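Local coordinates for aldehyde dehydrogenase (Burkholderia vietnamiensis, PDB 5KF0), which probably oxidises aldehydes to carboxylic acids, passing hydride to NAD(P)+, and binds NADPH, at residues Pro151-Pro164 with Ala178-Thr190. Numbering follows the deposited sequence.
Sequences PIGPCSFISPFNFP and AGCPFVLKPASRT. With NDP (NADPH dihydro-nicotinamide-adenine-dinucleotide phosphate), chain E.
Phe182 sets its ring between its own backbone N and carbonyl carbon (chi1 67°), while Phe157 swings its ring to the side away from its carbonyl carbon (chi1 -68°); CE2 of Phe157 thereby comes 3.4 Å from CB of Phe182. The two ring planes are 29° apart but slid so far that they scarcely overlap, and Leu184 CD1 packs on Phe157 CB on the same face of the sheet. Beneath them, strands 155-158 and 182-185 run parallel, joined by four backbone hydrogen bonds: Cys155 N to Pro181 O, Val183 N to Cys155 O, Phe157 N to Val183 O, and Lys185 N to Phe157 O (2.8 Å, nearly straight), with a weak Ser159 N to Lys185 O bond after them. The C-terminal strand ends and following loops grip the cofactor. Lys185, with Ile158 on the face opposite the phenylalanines, brings NZ to Pro186 O, Ala216 O and NADPH O2B, O3B and O2X, which would offset the charge of the 2'-phosphate; Ser188 holds O2X through N and OG. Phe161 N donates to O1N of the pyrophosphate. Phe161 CG sits over the centre of one face of the Arg189 guanidinium, whose NH2 bonds to O2N (3.2 Å). The two strands, with helix 164-178 between them in the chain, form a beta-alpha-beta crossover, right-handed as is usual in Rossmann-like domains: the helix packs on Phe157 and Phe182, strand 232-236 flanks 155-158, and strand 211-213 borders 182-185.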
loop_
_atom_site.group_PDB
_atom_site.type_symbol
_atom_site.label_atom_id
_atom_site.label_comp_id
_atom_site.label_asym_id
_atom_site.label_seq_id
_atom_site.Cartn_x
_atom_site.Cartn_y
_atom_site.Cartn_z
ATOM N N PRO A 151 1.443 -19.863 1.842
ATOM C CA PRO A 151 0.357 -20.589 1.170
ATOM C C PRO A 151 -0.546 -21.256 2.199
ATOM O O PRO A 151 -0.077 -21.792 3.206
ATOM C CB PRO A 151 1.087 -21.632 0.311
ATOM C CG PRO A 151 2.496 -21.225 0.253
ATOM C CD PRO A 151 2.783 -20.268 1.375
ATOM N N ILE A 152 -1.858 -21.211 1.948
ATOM C CA ILE A 152 -2.810 -21.712 2.940
ATOM C C ILE A 152 -2.758 -23.233 3.058
ATOM O O ILE A 152 -3.092 -23.790 4.111
ATOM C CB ILE A 152 -4.232 -21.216 2.618
ATOM C CG1 ILE A 152 -5.161 -21.403 3.822
ATOM C CG2 ILE A 152 -4.777 -21.900 1.356
ATOM C CD1 ILE A 152 -6.495 -20.661 3.664
ATOM N N GLY A 153 -2.337 -23.926 2.009
ATOM C CA GLY A 153 -2.318 -25.368 2.014
ATOM C C GLY A 153 -3.077 -25.900 0.822
ATOM O O GLY A 153 -3.338 -25.167 -0.139
ATOM N N PRO A 154 -3.464 -27.174 0.857
ATOM C CA PRO A 154 -4.216 -27.739 -0.272
ATOM C C PRO A 154 -5.536 -27.012 -0.469
ATOM O O PRO A 154 -6.282 -26.773 0.484
ATOM C CB PRO A 154 -4.434 -29.198 0.139
ATOM C CG PRO A 154 -3.326 -29.474 1.150
ATOM C CD PRO A 154 -3.203 -28.179 1.901
ATOM N N CYS A 155 -5.821 -26.664 -1.721
ATOM C CA CYS A 155 -7.034 -25.944 -2.083
ATOM C C CYS A 155 -7.922 -26.835 -2.934
ATOM O O CYS A 155 -7.434 -27.544 -3.816
ATOM C CB CYS A 155 -6.721 -24.670 -2.874
ATOM S SG CYS A 155 -5.817 -23.413 -1.933
ATOM N N SER A 156 -9.227 -26.760 -2.673
ATOM C CA SER A 156 -10.251 -27.454 -3.444
ATOM C C SER A 156 -10.929 -26.436 -4.357
ATOM O O SER A 156 -11.467 -25.431 -3.880
ATOM C CB SER A 156 -11.280 -28.105 -2.518
ATOM O OG SER A 156 -12.332 -28.686 -3.280
ATOM N N PHE A 157 -10.914 -26.702 -5.662
ATOM C CA PHE A 157 -11.419 -25.782 -6.677
ATOM C C PHE A 157 -12.535 -26.458 -7.463
ATOM O O PHE A 157 -12.351 -27.570 -7.967
ATOM C CB PHE A 157 -10.308 -25.367 -7.654
ATOM C CG PHE A 157 -9.236 -24.504 -7.041
ATOM C CD1 PHE A 157 -9.505 -23.701 -5.931
ATOM C CD2 PHE A 157 -7.959 -24.478 -7.597
ATOM C CE1 PHE A 157 -8.507 -22.895 -5.385
ATOM C CE2 PHE A 157 -6.965 -23.665 -7.068
ATOM C CZ PHE A 157 -7.237 -22.876 -5.956
ATOM N N ILE A 158 -13.675 -25.778 -7.592
ATOM C CA ILE A 158 -14.813 -26.273 -8.364
ATOM C C ILE A 158 -15.249 -25.170 -9.322
ATOM O O ILE A 158 -15.459 -24.030 -8.889
ATOM C CB ILE A 158 -15.981 -26.672 -7.440
ATOM C CG1 ILE A 158 -15.596 -27.849 -6.537
ATOM C CG2 ILE A 158 -17.226 -27.014 -8.275
ATOM C CD1 ILE A 158 -16.654 -28.160 -5.457
ATOM N N SER A 159 -15.403 -25.501 -10.610
ATOM C CA SER A 159 -15.683 -24.505 -11.637
ATOM C C SER A 159 -16.902 -24.885 -12.470
ATOM O O SER A 159 -17.310 -26.051 -12.498
ATOM C CB SER A 159 -14.453 -24.314 -12.545
ATOM O OG SER A 159 -14.011 -25.535 -13.129
ATOM N N PRO A 160 -17.517 -23.906 -13.175
ATOM C CA PRO A 160 -18.786 -24.174 -13.866
ATOM C C PRO A 160 -18.623 -24.398 -15.356
ATOM O O PRO A 160 -17.505 -24.401 -15.887
ATOM C CB PRO A 160 -19.587 -22.903 -13.593
ATOM C CG PRO A 160 -18.508 -21.843 -13.708
ATOM C CD PRO A 160 -17.249 -22.456 -13.100
ATOM N N PHE A 161 -19.747 -24.580 -16.057
ATOM C CA PHE A 161 -19.659 -24.983 -17.456
ATOM C C PHE A 161 -19.410 -23.818 -18.403
ATOM O O PHE A 161 -18.960 -24.054 -19.525
ATOM C CB PHE A 161 -20.943 -25.706 -17.907
ATOM C CG PHE A 161 -22.070 -24.765 -18.320
ATOM C CD1 PHE A 161 -22.156 -24.273 -19.617
ATOM C CD2 PHE A 161 -23.034 -24.382 -17.396
ATOM C CE1 PHE A 161 -23.187 -23.399 -19.986
ATOM C CE2 PHE A 161 -24.060 -23.530 -17.755
ATOM C CZ PHE A 161 -24.141 -23.042 -19.054
ATOM N N ASN A 162 -19.743 -22.579 -18.016
ATOM C CA ASN A 162 -19.984 -21.601 -19.077
ATOM C C ASN A 162 -18.743 -20.831 -19.501
ATOM O O ASN A 162 -18.603 -20.503 -20.683
ATOM C CB ASN A 162 -21.091 -20.623 -18.678
ATOM C CG ASN A 162 -20.724 -19.789 -17.473
ATOM O OD1 ASN A 162 -20.155 -20.288 -16.502
ATOM N ND2 ASN A 162 -21.070 -18.511 -17.523
ATOM N N PHE A 163 -17.842 -20.513 -18.573
ATOM C CA PHE A 163 -16.534 -19.950 -18.903
ATOM C C PHE A 163 -15.509 -20.916 -18.323
ATOM O O PHE A 163 -14.796 -20.582 -17.365
ATOM C CB PHE A 163 -16.320 -18.542 -18.339
ATOM C CG PHE A 163 -17.451 -17.563 -18.589
ATOM C CD1 PHE A 163 -18.200 -17.587 -19.763
ATOM C CD2 PHE A 163 -17.739 -16.591 -17.651
ATOM C CE1 PHE A 163 -19.227 -16.661 -19.970
ATOM C CE2 PHE A 163 -18.755 -15.662 -17.853
ATOM C CZ PHE A 163 -19.502 -15.702 -19.009
ATOM N N PRO A 164 -15.425 -22.135 -18.860
ATOM C CA PRO A 164 -14.648 -23.172 -18.158
ATOM C C PRO A 164 -13.157 -22.905 -18.146
ATOM O O PRO A 164 -12.489 -23.278 -17.176
ATOM C CB PRO A 164 -14.987 -24.450 -18.929
ATOM C CG PRO A 164 -15.331 -23.981 -20.310
ATOM C CD PRO A 164 -16.012 -22.641 -20.120
ATOM N N ALA A 178 0.671 -18.259 -5.522
ATOM C CA ALA A 178 0.724 -18.257 -4.062
ATOM C C ALA A 178 1.490 -19.440 -3.494
ATOM O O ALA A 178 1.890 -19.390 -2.327
ATOM C CB ALA A 178 -0.689 -18.267 -3.474
ATOM N N GLY A 179 1.687 -20.498 -4.274
ATOM C CA GLY A 179 2.390 -21.668 -3.792
ATOM C C GLY A 179 1.525 -22.729 -3.152
ATOM O O GLY A 179 2.015 -23.475 -2.296
ATOM N N CYS A 180 0.237 -22.848 -3.563
ATOM C CA CYS A 180 -0.699 -23.827 -3.005
ATOM C C CYS A 180 -0.850 -25.016 -3.930
ATOM O O CYS A 180 -1.159 -24.825 -5.118
ATOM C CB CYS A 180 -2.081 -23.214 -2.812
ATOM S SG CYS A 180 -2.207 -21.963 -1.559
ATOM N N PRO A 181 -0.702 -26.243 -3.432
ATOM C CA PRO A 181 -1.216 -27.398 -4.175
ATOM C C PRO A 181 -2.732 -27.297 -4.280
ATOM O O PRO A 181 -3.399 -26.750 -3.395
ATOM C CB PRO A 181 -0.803 -28.598 -3.307
ATOM C CG PRO A 181 0.171 -28.046 -2.276
ATOM C CD PRO A 181 -0.250 -26.619 -2.085
ATOM N N PHE A 182 -3.285 -27.836 -5.367
ATOM C CA PHE A 182 -4.730 -27.744 -5.543
ATOM C C PHE A 182 -5.254 -28.974 -6.268
ATOM O O PHE A 182 -4.534 -29.639 -7.021
ATOM C CB PHE A 182 -5.132 -26.476 -6.318
ATOM C CG PHE A 182 -4.680 -26.473 -7.751
ATOM C CD1 PHE A 182 -5.473 -27.049 -8.744
ATOM C CD2 PHE A 182 -3.456 -25.907 -8.108
ATOM C CE1 PHE A 182 -5.059 -27.060 -10.073
ATOM C CE2 PHE A 182 -3.027 -25.908 -9.439
ATOM C CZ PHE A 182 -3.826 -26.493 -10.421
ATOM N N VAL A 183 -6.544 -29.231 -6.072
ATOM C CA VAL A 183 -7.283 -30.249 -6.806
ATOM C C VAL A 183 -8.477 -29.541 -7.431
ATOM O O VAL A 183 -9.301 -28.970 -6.710
ATOM C CB VAL A 183 -7.751 -31.400 -5.896
ATOM C CG1 VAL A 183 -8.438 -32.491 -6.737
ATOM C CG2 VAL A 183 -6.561 -32.009 -5.106
ATOM N N LEU A 184 -8.560 -29.567 -8.762
ATOM C CA LEU A 184 -9.610 -28.880 -9.510
ATOM C C LEU A 184 -10.606 -29.897 -10.050
ATOM O O LEU A 184 -10.211 -30.877 -10.691
ATOM C CB LEU A 184 -9.017 -28.076 -10.675
ATOM C CG LEU A 184 -10.019 -27.510 -11.702
ATOM C CD1 LEU A 184 -10.922 -26.445 -11.074
ATOM C CD2 LEU A 184 -9.296 -26.944 -12.936
ATOM N N LYS A 185 -11.887 -29.665 -9.781
ATOM C CA LYS A 185 -12.970 -30.437 -10.383
ATOM C C LYS A 185 -13.691 -29.546 -11.381
ATOM O O LYS A 185 -14.451 -28.651 -10.976
ATOM C CB LYS A 185 -13.954 -30.943 -9.326
ATOM C CG LYS A 185 -14.914 -32.003 -9.887
ATOM C CD LYS A 185 -16.231 -32.077 -9.103
ATOM C CE LYS A 185 -17.214 -31.008 -9.597
ATOM N NZ LYS A 185 -17.598 -31.278 -11.031
ATOM N N PRO A 186 -13.486 -29.730 -12.676
ATOM C CA PRO A 186 -14.219 -28.936 -13.660
ATOM C C PRO A 186 -15.653 -29.433 -13.770
ATOM O O PRO A 186 -16.015 -30.489 -13.247
ATOM C CB PRO A 186 -13.442 -29.192 -14.958
ATOM C CG PRO A 186 -12.991 -30.640 -14.795
ATOM C CD PRO A 186 -12.665 -30.782 -13.309
ATOM N N ALA A 187 -16.466 -28.659 -14.485
ATOM C CA ALA A 187 -17.820 -29.103 -14.791
ATOM C C ALA A 187 -17.787 -30.320 -15.711
ATOM O O ALA A 187 -17.028 -30.363 -16.685
ATOM C CB ALA A 187 -18.615 -27.977 -15.455
ATOM N N SER A 188 -18.622 -31.319 -15.396
ATOM C CA SER A 188 -18.609 -32.563 -16.163
ATOM C C SER A 188 -19.064 -32.337 -17.596
ATOM O O SER A 188 -18.673 -33.094 -18.499
ATOM C CB SER A 188 -19.499 -33.610 -15.487
ATOM O OG SER A 188 -19.047 -33.899 -14.173
ATOM N N ARG A 189 -19.905 -31.325 -17.825
ATOM C CA ARG A 189 -20.326 -31.014 -19.186
ATOM C C ARG A 189 -19.200 -30.399 -20.005
ATOM O O ARG A 189 -19.260 -30.449 -21.242
ATOM C CB ARG A 189 -21.540 -30.071 -19.169
ATOM C CG ARG A 189 -22.879 -30.784 -18.865
ATOM C CD ARG A 189 -24.001 -29.784 -18.570
ATOM N NE ARG A 189 -23.762 -29.041 -17.333
ATOM C CZ ARG A 189 -24.524 -28.048 -16.874
ATOM N NH1 ARG A 189 -25.605 -27.653 -17.535
ATOM N NH2 ARG A 189 -24.196 -27.441 -15.751
ATOM N N THR A 190 -18.192 -29.802 -19.349
ATOM C CA THR A 190 -17.115 -29.075 -20.032
ATOM C C THR A 190 -15.769 -29.328 -19.359
ATOM O O THR A 190 -15.123 -28.392 -18.873
ATOM C CB THR A 190 -17.403 -27.569 -20.060
ATOM O OG1 THR A 190 -17.481 -27.066 -18.713
ATOM C CG2 THR A 190 -18.709 -27.244 -20.798
HETATM P PA NDP E . -23.609 -25.536 -11.094
HETATM O O1A NDP E . -23.817 -24.977 -9.727
HETATM O O2A NDP E . -24.779 -26.402 -11.561
HETATM O O5B NDP E . -22.269 -26.384 -11.201
HETATM C C5B NDP E . -21.021 -25.690 -10.952
HETATM C C4B NDP E . -19.984 -26.696 -10.526
HETATM O O4B NDP E . -20.326 -27.217 -9.222
HETATM C C3B NDP E . -19.852 -27.918 -11.444
HETATM O O3B NDP E . -18.499 -28.362 -11.483
HETATM C C2B NDP E . -20.715 -28.948 -10.715
HETATM O O2B NDP E . -20.382 -30.322 -10.998
HETATM C C1B NDP E . -20.318 -28.627 -9.285
HETATM N N9A NDP E . -21.230 -29.147 -8.274
HETATM C C8A NDP E . -22.595 -29.054 -8.222
HETATM N N7A NDP E . -23.123 -29.577 -7.140
HETATM C C5A NDP E . -22.028 -30.050 -6.435
HETATM C C6A NDP E . -21.905 -30.704 -5.193
HETATM N N6A NDP E . -22.945 -31.041 -4.420
HETATM N N1A NDP E . -20.659 -31.019 -4.772
HETATM C C2A NDP E . -19.617 -30.709 -5.546
HETATM N N3A NDP E . -19.608 -30.100 -6.735
HETATM C C4A NDP E . -20.854 -29.796 -7.124
HETATM O O3 NDP E . -23.387 -24.336 -12.112
HETATM P PN NDP E . -23.226 -24.273 -13.694
HETATM O O1N NDP E . -22.090 -25.131 -14.117
HETATM O O2N NDP E . -24.570 -24.605 -14.290
HETATM O O5D NDP E . -22.852 -22.762 -13.995
HETATM C C5D NDP E . -23.788 -21.673 -14.021
HETATM C C4D NDP E . -23.768 -20.979 -12.682
HETATM O O4D NDP E . -22.427 -20.502 -12.392
HETATM C C3D NDP E . -24.685 -19.754 -12.641
HETATM O O3D NDP E . -25.417 -19.654 -11.425
HETATM C C2D NDP E . -23.694 -18.604 -12.819
HETATM O O2D NDP E . -24.118 -17.326 -12.358
HETATM C C1D NDP E . -22.496 -19.132 -12.043
HETATM N N1N NDP E . -21.308 -18.411 -12.485
HETATM C C2N NDP E . -20.591 -17.612 -11.626
HETATM C C3N NDP E . -19.591 -16.811 -12.042
HETATM C C7N NDP E . -18.763 -16.014 -11.097
HETATM O O7N NDP E . -17.572 -15.825 -11.386
HETATM N N7N NDP E . -19.338 -15.478 -10.022
HETATM C C4N NDP E . -19.304 -16.675 -13.494
HETATM C C5N NDP E . -19.893 -17.806 -14.267
HETATM C C6N NDP E . -20.870 -18.542 -13.770
HETATM P P2B NDP E . -21.047 -31.112 -12.273
HETATM O O1X NDP E . -21.798 -30.124 -13.083
HETATM O O2X NDP E . -19.861 -31.764 -12.920
HETATM O O3X NDP E . -21.948 -32.180 -11.687
HETATM O O HOH W 1 -15.360 -26.167 -15.526
#